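Local coordinates for protein gamma-glutamyl cyclotransferase (PDB 3CRY) that catalyses the formation of 5-oxoproline from gamma-glutamyl dipeptides as a homodimer, and can induce release of cytochrome c from mitochondria, at residues 54-59 with 125-130; 78-83 with 151-156. The protein carries 1 engineered substitution. All coordinates share one frame; numbering follows the deposited sequence.

Contact 1: 54-59 with 125-130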
ATOM      1  N   GLY A  54      -5.223  10.745  10.066  1.00  6.72           N
ATOM      2  CA  GLY A  54      -6.424  11.106   9.331  1.00  7.64           C
ATOM      3  C   GLY A  54      -7.631  10.239   9.550  1.00  7.67           C
ATOM      4  O   GLY A  54      -7.607   9.266  10.320  1.00  7.40           O
ATOM      5  N   ASN A  55      -8.678  10.617   8.834  1.00  7.70           N
ATOM      6  CA  ASN A  55      -9.967   9.949   8.859  1.00  8.78           C
ATOM      7  C   ASN A  55     -10.091   9.154   7.570  1.00  9.44           C
ATOM      8  O   ASN A  55     -10.308   9.724   6.490  1.00  9.36           O
ATOM      9  CB  ASN A  55     -11.075  11.001   8.963  1.00  9.07           C
ATOM     10  CG  ASN A  55     -11.029  11.761  10.283  1.00 10.98           C
ATOM     11  OD1 ASN A  55     -10.599  11.220  11.303  1.00 11.19           O
ATOM     12  ND2 ASN A  55     -11.446  13.037  10.261  1.00 11.85           N
ATOM     13  N   SER A  56      -9.918   7.841   7.678  1.00  9.59           N
ATOM     14  CA  SER A  56      -9.914   7.004   6.479  1.00  9.32           C
ATOM     15  C   SER A  56     -11.324   6.959   5.908  1.00  9.98           C
ATOM     16  O   SER A  56     -12.295   6.813   6.651  1.00  9.51           O
ATOM     17  CB  SER A  56      -9.407   5.589   6.805  1.00 10.02           C
ATOM     18  OG  SER A  56      -8.999   4.926   5.615  1.00 10.80           O
ATOM     19  N   GLN A  57     -11.441   7.101   4.588  1.00 10.31           N
ATOM     20  CA  GLN A  57     -12.759   7.112   3.929  1.00 11.29           C
ATOM     21  C   GLN A  57     -13.653   8.232   4.505  1.00 12.16           C
ATOM     22  O   GLN A  57     -14.888   8.139   4.476  1.00 12.67           O
ATOM     23  CB  GLN A  57     -13.445   5.736   4.031  1.00 11.21           C
ATOM     24  CG  GLN A  57     -12.645   4.553   3.456  1.00 11.31           C
ATOM     25  CD  GLN A  57     -12.455   4.657   1.947  1.00 11.01           C
ATOM     26  OE1 GLN A  57     -13.221   5.347   1.258  1.00 13.02           O
ATOM     27  NE2 GLN A  57     -11.442   3.977   1.430  1.00 11.76           N
ATOM     28  N   GLY A  58     -13.011   9.273   5.042  1.00 12.10           N
ATOM     29  CA  GLY A  58     -13.713  10.419   5.635  1.00 13.23           C
ATOM     30  C   GLY A  58     -14.387  10.119   6.974  1.00 13.35           C
ATOM     31  O   GLY A  58     -15.165  10.936   7.491  1.00 14.43           O
ATOM     32  N   LYS A  59     -14.101   8.965   7.558  1.00 13.69           N
ATOM     33  CA  LYS A  59     -14.830   8.538   8.758  1.00 13.66           C
ATOM     34  C   LYS A  59     -13.971   8.774   9.984  1.00 13.55           C
ATOM     35  O   LYS A  59     -12.785   8.440   9.987  1.00 13.51           O
ATOM     36  CB  LYS A  59     -15.208   7.055   8.684  1.00 14.51           C
ATOM     37  CG  LYS A  59     -16.079   6.670   7.502  1.00 15.47           C
ATOM     38  CD  LYS A  59     -16.425   5.190   7.584  1.00 20.50           C
ATOM     39  CE  LYS A  59     -17.391   4.815   6.487  1.00 24.42           C
ATOM     40  NZ  LYS A  59     -17.879   3.418   6.688  1.00 27.03           N
ATOM     41  N   TYR A 125       0.677  -1.619   7.197  1.00  5.15           N
ATOM     42  CA  TYR A 125      -0.620  -1.099   6.733  1.00  5.46           C
ATOM     43  C   TYR A 125      -0.503   0.384   6.530  1.00  5.71           C
ATOM     44  O   TYR A 125       0.208   1.053   7.285  1.00  5.20           O
ATOM     45  CB  TYR A 125      -1.719  -1.341   7.781  1.00  6.77           C
ATOM     46  CG  TYR A 125      -1.924  -2.815   8.066  1.00  6.11           C
ATOM     47  CD1 TYR A 125      -2.837  -3.561   7.316  1.00  7.08           C
ATOM     48  CD2 TYR A 125      -1.172  -3.463   9.055  1.00  6.71           C
ATOM     49  CE1 TYR A 125      -3.017  -4.928   7.559  1.00  7.77           C
ATOM     50  CE2 TYR A 125      -1.344  -4.829   9.303  1.00  8.34           C
ATOM     51  CZ  TYR A 125      -2.267  -5.544   8.544  1.00  8.83           C
ATOM     52  OH  TYR A 125      -2.425  -6.879   8.789  1.00 10.92           O
ATOM     53  N   LEU A 126      -1.195   0.892   5.506  1.00  4.85           N
ATOM     54  CA  LEU A 126      -1.389   2.343   5.396  1.00  5.33           C
ATOM     55  C   LEU A 126      -2.722   2.697   4.732  1.00  6.41           C
ATOM     56  O   LEU A 126      -3.355   1.836   4.094  1.00  5.94           O
ATOM     57  CB  LEU A 126      -0.183   2.996   4.702  1.00  5.32           C
ATOM     58  CG  LEU A 126       0.139   2.517   3.267  1.00  6.41           C
ATOM     59  CD1 LEU A 126      -0.870   2.985   2.226  1.00  6.98           C
ATOM     60  CD2 LEU A 126       1.562   2.989   2.893  1.00  5.02           C
ATOM     61  N   MET A 127      -3.170   3.945   4.906  1.00  7.14           N
ATOM     62  CA  MET A 127      -4.446   4.390   4.316  1.00  8.47           C
ATOM     63  C   MET A 127      -4.216   4.813   2.862  1.00  8.06           C
ATOM     64  O   MET A 127      -3.185   5.423   2.556  1.00  9.14           O
ATOM     65  CB  MET A 127      -4.975   5.599   5.081  1.00  8.67           C
ATOM     66  CG  MET A 127      -5.298   5.325   6.514  1.00  9.61           C
ATOM     67  SD  MET A 127      -5.819   6.887   7.311  1.00 11.71           S
ATOM     68  CE  MET A 127      -5.950   6.288   8.983  1.00 11.52           C
ATOM     69  N   THR A 128      -5.170   4.518   1.982  1.00  7.90           N
ATOM     70  CA  THR A 128      -5.070   4.953   0.584  1.00  7.75           C
ATOM     71  C   THR A 128      -6.062   6.048   0.197  1.00  7.99           C
ATOM     72  O   THR A 128      -5.932   6.647  -0.885  1.00  9.50           O
ATOM     73  CB  THR A 128      -5.263   3.777  -0.409  1.00  7.62           C
ATOM     74  OG1 THR A 128      -6.600   3.268  -0.299  1.00  7.01           O
ATOM     75  CG2 THR A 128      -4.279   2.639  -0.127  1.00  7.45           C
ATOM     76  N   ASN A 129      -7.041   6.304   1.071  1.00  8.04           N
ATOM     77  CA  ASN A 129      -8.074   7.276   0.792  1.00  8.45           C
ATOM     78  C   ASN A 129      -8.489   7.863   2.129  1.00  8.93           C
ATOM     79  O   ASN A 129      -9.235   7.242   2.882  1.00  9.14           O
ATOM     80  CB  ASN A 129      -9.271   6.578   0.089  1.00  8.70           C
ATOM     81  CG  ASN A 129     -10.341   7.556  -0.356  1.00 11.40           C
ATOM     82  OD1 ASN A 129     -10.280   8.752  -0.030  1.00 12.91           O
ATOM     83  ND2 ASN A 129     -11.332   7.065  -1.095  1.00 10.98           N
ATOM     84  N   TYR A 130      -7.940   9.030   2.462  1.00  8.61           N
ATOM     85  CA  TYR A 130      -8.256   9.627   3.776  1.00  9.07           C
ATOM     86  C   TYR A 130      -8.199  11.140   3.775  1.00  9.70           C
ATOM     87  O   TYR A 130      -7.641  11.738   2.863  1.00  9.79           O
ATOM     88  CB  TYR A 130      -7.302   9.082   4.862  1.00  9.65           C
ATOM     89  CG  TYR A 130      -5.860   9.608   4.801  1.00 10.34           C
ATOM     90  CD1 TYR A 130      -4.910   9.057   3.922  1.00 12.51           C
ATOM     91  CD2 TYR A 130      -5.445  10.647   5.636  1.00 10.46           C
ATOM     92  CE1 TYR A 130      -3.576   9.550   3.880  1.00  9.58           C
ATOM     93  CE2 TYR A 130      -4.125  11.151   5.591  1.00 10.18           C
ATOM     94  CZ  TYR A 130      -3.200  10.600   4.711  1.00 10.46           C
ATOM     95  OH  TYR A 130      -1.901  11.093   4.695  1.00 11.40           O
TER
HETATM   96  O   HOH W   1      -7.944   4.232   3.010  1.00 11.64           O
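S56 and Y130 face each other as a non-hydrogen-bonded pair of antiparallel strands, their CA atoms 4.1 Å apart, with both side chains on the same face of the sheet. Just beyond the pair the backbones join: Q57 N donates to N129 O over 2.8 Å. On the other side of the pair N55 O receives a CA-H...O contact from Y130 CA. The first strand then leaves through two overlapping turns, type II from N55 to G58 and type I' from S56 to K59. S56 OG lies anti to its backbone N (chi1 -161°), where a water 2.9 Å away donates to it and accepts from N129 N at 3.0 Å; the same hydroxyl is bonded to M104 O. M127, extended beyond CG, runs beside this serine, its SD 3.8 Å from S56 CB and its CE 3.7 Å from G54 O. The Y130 ring brings CD2 to 3.8 Å from G54 CA, so close that a side chain at G54 would collide with it, while its hydroxyl bonds to D52. The side chains of Q57 and N129 cross at about a right angle, their amide planes turned 69° against each other, with Q57 NE2 lying 3.6 Å from N129 CB. Both amide nitrogens bond to Q73 O of the second subunit, and Q57 NE2 also bonds to G103 O. This is the edge pairing of an antiparallel three-stranded sheet, where strand 49-56 meets the short strand 130-132, with its turn end built into the homodimer interface.

Contact 2: 78-83 with 151-156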
ATOM      1  N   GLU A  78      11.522  10.003   7.581  1.00 10.02           N
ATOM      2  CA  GLU A  78      11.610   8.646   8.104  1.00  9.66           C
ATOM      3  C   GLU A  78      10.551   8.426   9.172  1.00  9.53           C
ATOM      4  O   GLU A  78      10.038   9.392   9.748  1.00  8.97           O
ATOM      5  CB  GLU A  78      13.008   8.329   8.659  1.00 10.79           C
ATOM      6  CG  GLU A  78      13.393   9.189   9.839  1.00 13.65           C
ATOM      7  CD  GLU A  78      14.895   9.165  10.122  1.00 17.29           C
ATOM      8  OE1 GLU A  78      15.716   9.191   9.160  1.00 19.94           O
ATOM      9  OE2 GLU A  78      15.246   9.127  11.318  1.00 17.54           O
ATOM     10  N   VAL A  79      10.221   7.156   9.390  1.00  8.97           N
ATOM     11  CA  VAL A  79       9.278   6.746  10.427  1.00  8.32           C
ATOM     12  C   VAL A  79       9.941   5.633  11.244  1.00  7.99           C
ATOM     13  O   VAL A  79      10.406   4.639  10.664  1.00  8.43           O
ATOM     14  CB  VAL A  79       7.953   6.222   9.795  1.00  7.96           C
ATOM     15  CG1 VAL A  79       7.061   5.556  10.847  1.00  8.87           C
ATOM     16  CG2 VAL A  79       7.199   7.356   9.123  1.00  9.48           C
ATOM     17  N   TRP A  80       9.994   5.800  12.568  1.00  6.63           N
ATOM     18  CA  TRP A  80      10.472   4.733  13.454  1.00  6.70           C
ATOM     19  C   TRP A  80       9.298   3.940  14.002  1.00  6.17           C
ATOM     20  O   TRP A  80       8.222   4.494  14.253  1.00  6.34           O
ATOM     21  CB  TRP A  80      11.277   5.311  14.615  1.00  7.49           C
ATOM     22  CG  TRP A  80      12.682   5.728  14.216  1.00  7.85           C
ATOM     23  CD1 TRP A  80      13.075   6.943  13.727  1.00  9.12           C
ATOM     24  CD2 TRP A  80      13.859   4.920  14.291  1.00  7.91           C
ATOM     25  NE1 TRP A  80      14.437   6.946  13.500  1.00  9.78           N
ATOM     26  CE2 TRP A  80      14.939   5.712  13.835  1.00  9.85           C
ATOM     27  CE3 TRP A  80      14.111   3.603  14.703  1.00  9.69           C
ATOM     28  CZ2 TRP A  80      16.252   5.223  13.775  1.00  9.13           C
ATOM     29  CZ3 TRP A  80      15.434   3.116  14.632  1.00 10.25           C
ATOM     30  CH2 TRP A  80      16.476   3.939  14.181  1.00  9.78           C
ATOM     31  N   GLY A  81       9.515   2.649  14.225  1.00  5.54           N
ATOM     32  CA  GLY A  81       8.457   1.827  14.766  1.00  5.98           C
ATOM     33  C   GLY A  81       9.008   0.591  15.453  1.00  6.21           C
ATOM     34  O   GLY A  81      10.221   0.444  15.630  1.00  6.11           O
ATOM     35  N   VAL A  82       8.085  -0.291  15.827  1.00  6.06           N
ATOM     36  CA  VAL A  82       8.401  -1.546  16.517  1.00  6.32           C
ATOM     37  C   VAL A  82       8.050  -2.695  15.584  1.00  7.06           C
ATOM     38  O   VAL A  82       6.941  -2.727  15.024  1.00  7.19           O
ATOM     39  CB  VAL A  82       7.585  -1.722  17.839  1.00  7.43           C
ATOM     40  CG1 VAL A  82       7.698  -3.183  18.373  1.00  8.10           C
ATOM     41  CG2 VAL A  82       8.063  -0.707  18.892  1.00  6.82           C
ATOM     42  N   VAL A  83       8.997  -3.617  15.430  1.00  6.97           N
ATOM     43  CA  VAL A  83       8.766  -4.868  14.703  1.00  6.81           C
ATOM     44  C   VAL A  83       8.315  -5.927  15.709  1.00  7.28           C
ATOM     45  O   VAL A  83       9.027  -6.213  16.700  1.00  7.17           O
ATOM     46  CB  VAL A  83      10.015  -5.333  13.906  1.00  7.10           C
ATOM     47  CG1 VAL A  83       9.723  -6.636  13.208  1.00  7.18           C
ATOM     48  CG2 VAL A  83      10.433  -4.241  12.871  1.00  6.80           C
ATOM     49  N   GLY A 151      11.594   1.635  23.429  1.00 10.14           N
ATOM     50  CA  GLY A 151      12.939   2.145  23.138  1.00 11.11           C
ATOM     51  C   GLY A 151      13.160   2.779  21.770  1.00 10.49           C
ATOM     52  O   GLY A 151      14.243   2.632  21.199  1.00 11.23           O
ATOM     53  N   LEU A 152      12.165   3.495  21.229  1.00  9.29           N
ATOM     54  CA  LEU A 152      12.421   4.253  19.989  1.00  9.75           C
ATOM     55  C   LEU A 152      13.428   5.381  20.298  1.00  9.81           C
ATOM     56  O   LEU A 152      13.521   5.825  21.447  1.00  9.54           O
ATOM     57  CB  LEU A 152      11.114   4.813  19.407  1.00  8.52           C
ATOM     58  CG  LEU A 152      10.328   3.906  18.455  1.00 10.85           C
ATOM     59  CD1 LEU A 152      10.038   2.536  18.978  1.00 15.17           C
ATOM     60  CD2 LEU A 152       9.058   4.599  18.010  1.00  9.31           C
ATOM     61  N   PRO A 153      14.204   5.833  19.285  1.00 10.28           N
ATOM     62  CA  PRO A 153      15.197   6.893  19.549  1.00 10.42           C
ATOM     63  C   PRO A 153      14.592   8.122  20.231  1.00 11.63           C
ATOM     64  O   PRO A 153      13.475   8.542  19.908  1.00 10.65           O
ATOM     65  CB  PRO A 153      15.756   7.213  18.144  1.00 10.38           C
ATOM     66  CG  PRO A 153      15.625   5.868  17.418  1.00 10.59           C
ATOM     67  CD  PRO A 153      14.242   5.396  17.875  1.00  9.95           C
ATOM     68  N   LEU A 154      15.322   8.696  21.188  1.00 12.46           N
ATOM     69  CA  LEU A 154      14.743   9.769  21.992  1.00 13.49           C
ATOM     70  C   LEU A 154      14.350  10.970  21.141  1.00 13.54           C
ATOM     71  O   LEU A 154      13.369  11.651  21.449  1.00 13.00           O
ATOM     72  CB  LEU A 154      15.681  10.174  23.158  1.00 14.56           C
ATOM     73  CG  LEU A 154      16.055   9.041  24.141  1.00 17.43           C
ATOM     74  CD1 LEU A 154      17.386   9.330  24.810  1.00 20.77           C
ATOM     75  CD2 LEU A 154      14.984   8.775  25.210  1.00 20.13           C
ATOM     76  N   GLU A 155      15.092  11.235  20.065  1.00 13.28           N
ATOM     77  CA  GLU A 155      14.729  12.357  19.212  0.50 13.31           C
ATOM     78  C   GLU A 155      13.449  12.088  18.416  1.00 12.50           C
ATOM     79  O   GLU A 155      12.673  13.015  18.148  1.00 12.13           O
ATOM     80  CB  GLU A 155      15.871  12.814  18.310  0.50 14.42           C
ATOM     81  CG  GLU A 155      15.559  14.119  17.571  0.50 16.19           C
ATOM     82  CD  GLU A 155      14.667  15.107  18.359  0.50 19.46           C
ATOM     83  OE1 GLU A 155      13.594  15.480  17.817  0.50 17.80           O
ATOM     84  OE2 GLU A 155      15.033  15.524  19.497  0.50 19.91           O
ATOM     85  N   TYR A 156      13.199  10.822  18.073  1.00 11.17           N
ATOM     86  CA  TYR A 156      11.918  10.492  17.447  1.00  9.52           C
ATOM     87  C   TYR A 156      10.783  10.626  18.461  1.00  9.36           C
ATOM     88  O   TYR A 156       9.700  11.100  18.123  1.00  9.25           O
ATOM     89  CB  TYR A 156      11.937   9.106  16.793  1.00  9.23           C
ATOM     90  CG  TYR A 156      10.694   8.828  15.968  1.00  9.24           C
ATOM     91  CD1 TYR A 156      10.557   9.354  14.668  1.00  9.40           C
ATOM     92  CD2 TYR A 156       9.654   8.046  16.480  1.00  8.26           C
ATOM     93  CE1 TYR A 156       9.438   9.119  13.912  1.00  7.69           C
ATOM     94  CE2 TYR A 156       8.507   7.795  15.722  1.00  6.93           C
ATOM     95  CZ  TYR A 156       8.409   8.334  14.424  1.00  8.36           C
ATOM     96  OH  TYR A 156       7.293   8.128  13.650  1.00  9.41           O
TER
HETATM   97  O   HOH W   2       5.943   6.047  14.765  1.00  7.80           O
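P153 lies over the indole face of W80, with CG 3.5 Å from the centroid of the six-membered ring and 6° off its normal, a CH-pi contact, the two side chains crossing at about a right angle. Y156 meets the same tryptophan differently: with CG anti to its backbone N (chi1 -172°), it brings CD1 to the edge of the indole, 3.6 Å from W80 CD1, and the two ring planes stand 57° apart. W80 CB sits over the centre of the tyrosine ring, 3.7 Å from its centroid. Within the strand W80 NE1 donates to E78 OE2 at 3.2 Å, met from above the carboxylate plane; that carboxylate also forms a salt bridge with R45. An alanine in place of W80 would probably leave P153 without the flat surface it packs on, open a gap beside Y156 CD1 and cost E78 its indole N-H. A water in the plane of the tyrosine ring accepts from Y156 OH (2.7 Å) and donates to W80 O. L152 extends the apolar patch, its CD1 3.8 Å from V82 CG2. Running from a Schellman motif at G151 to the N-cap P153, this helix-to-helix turn packs against the antiparallel five-stranded sheet.

Overall arrangement
The two contacts illustrate how one chain uses different chemistry in different places. Contact 2 is the buried one, where a turn between helices packs on strand 77-87 almost entirely through apolar and aromatic groups, with no direct hydrogen bond between its segments. Contact 1 is only partly buried and mixed, with more polar links: strand pairing, a bridging water and amide groups shared with the second subunit, which does not touch contact 2. Both reach the five-stranded sheet, contact 1 only by the end of an outermost strand, 119-126, its own pairing lying in the three-stranded sheet. They lie on opposite sides of the chain's centre, their centres about 23 Å apart. Each approaches inferred substrate-binding residues, M127 near Y22 and G81 near F20.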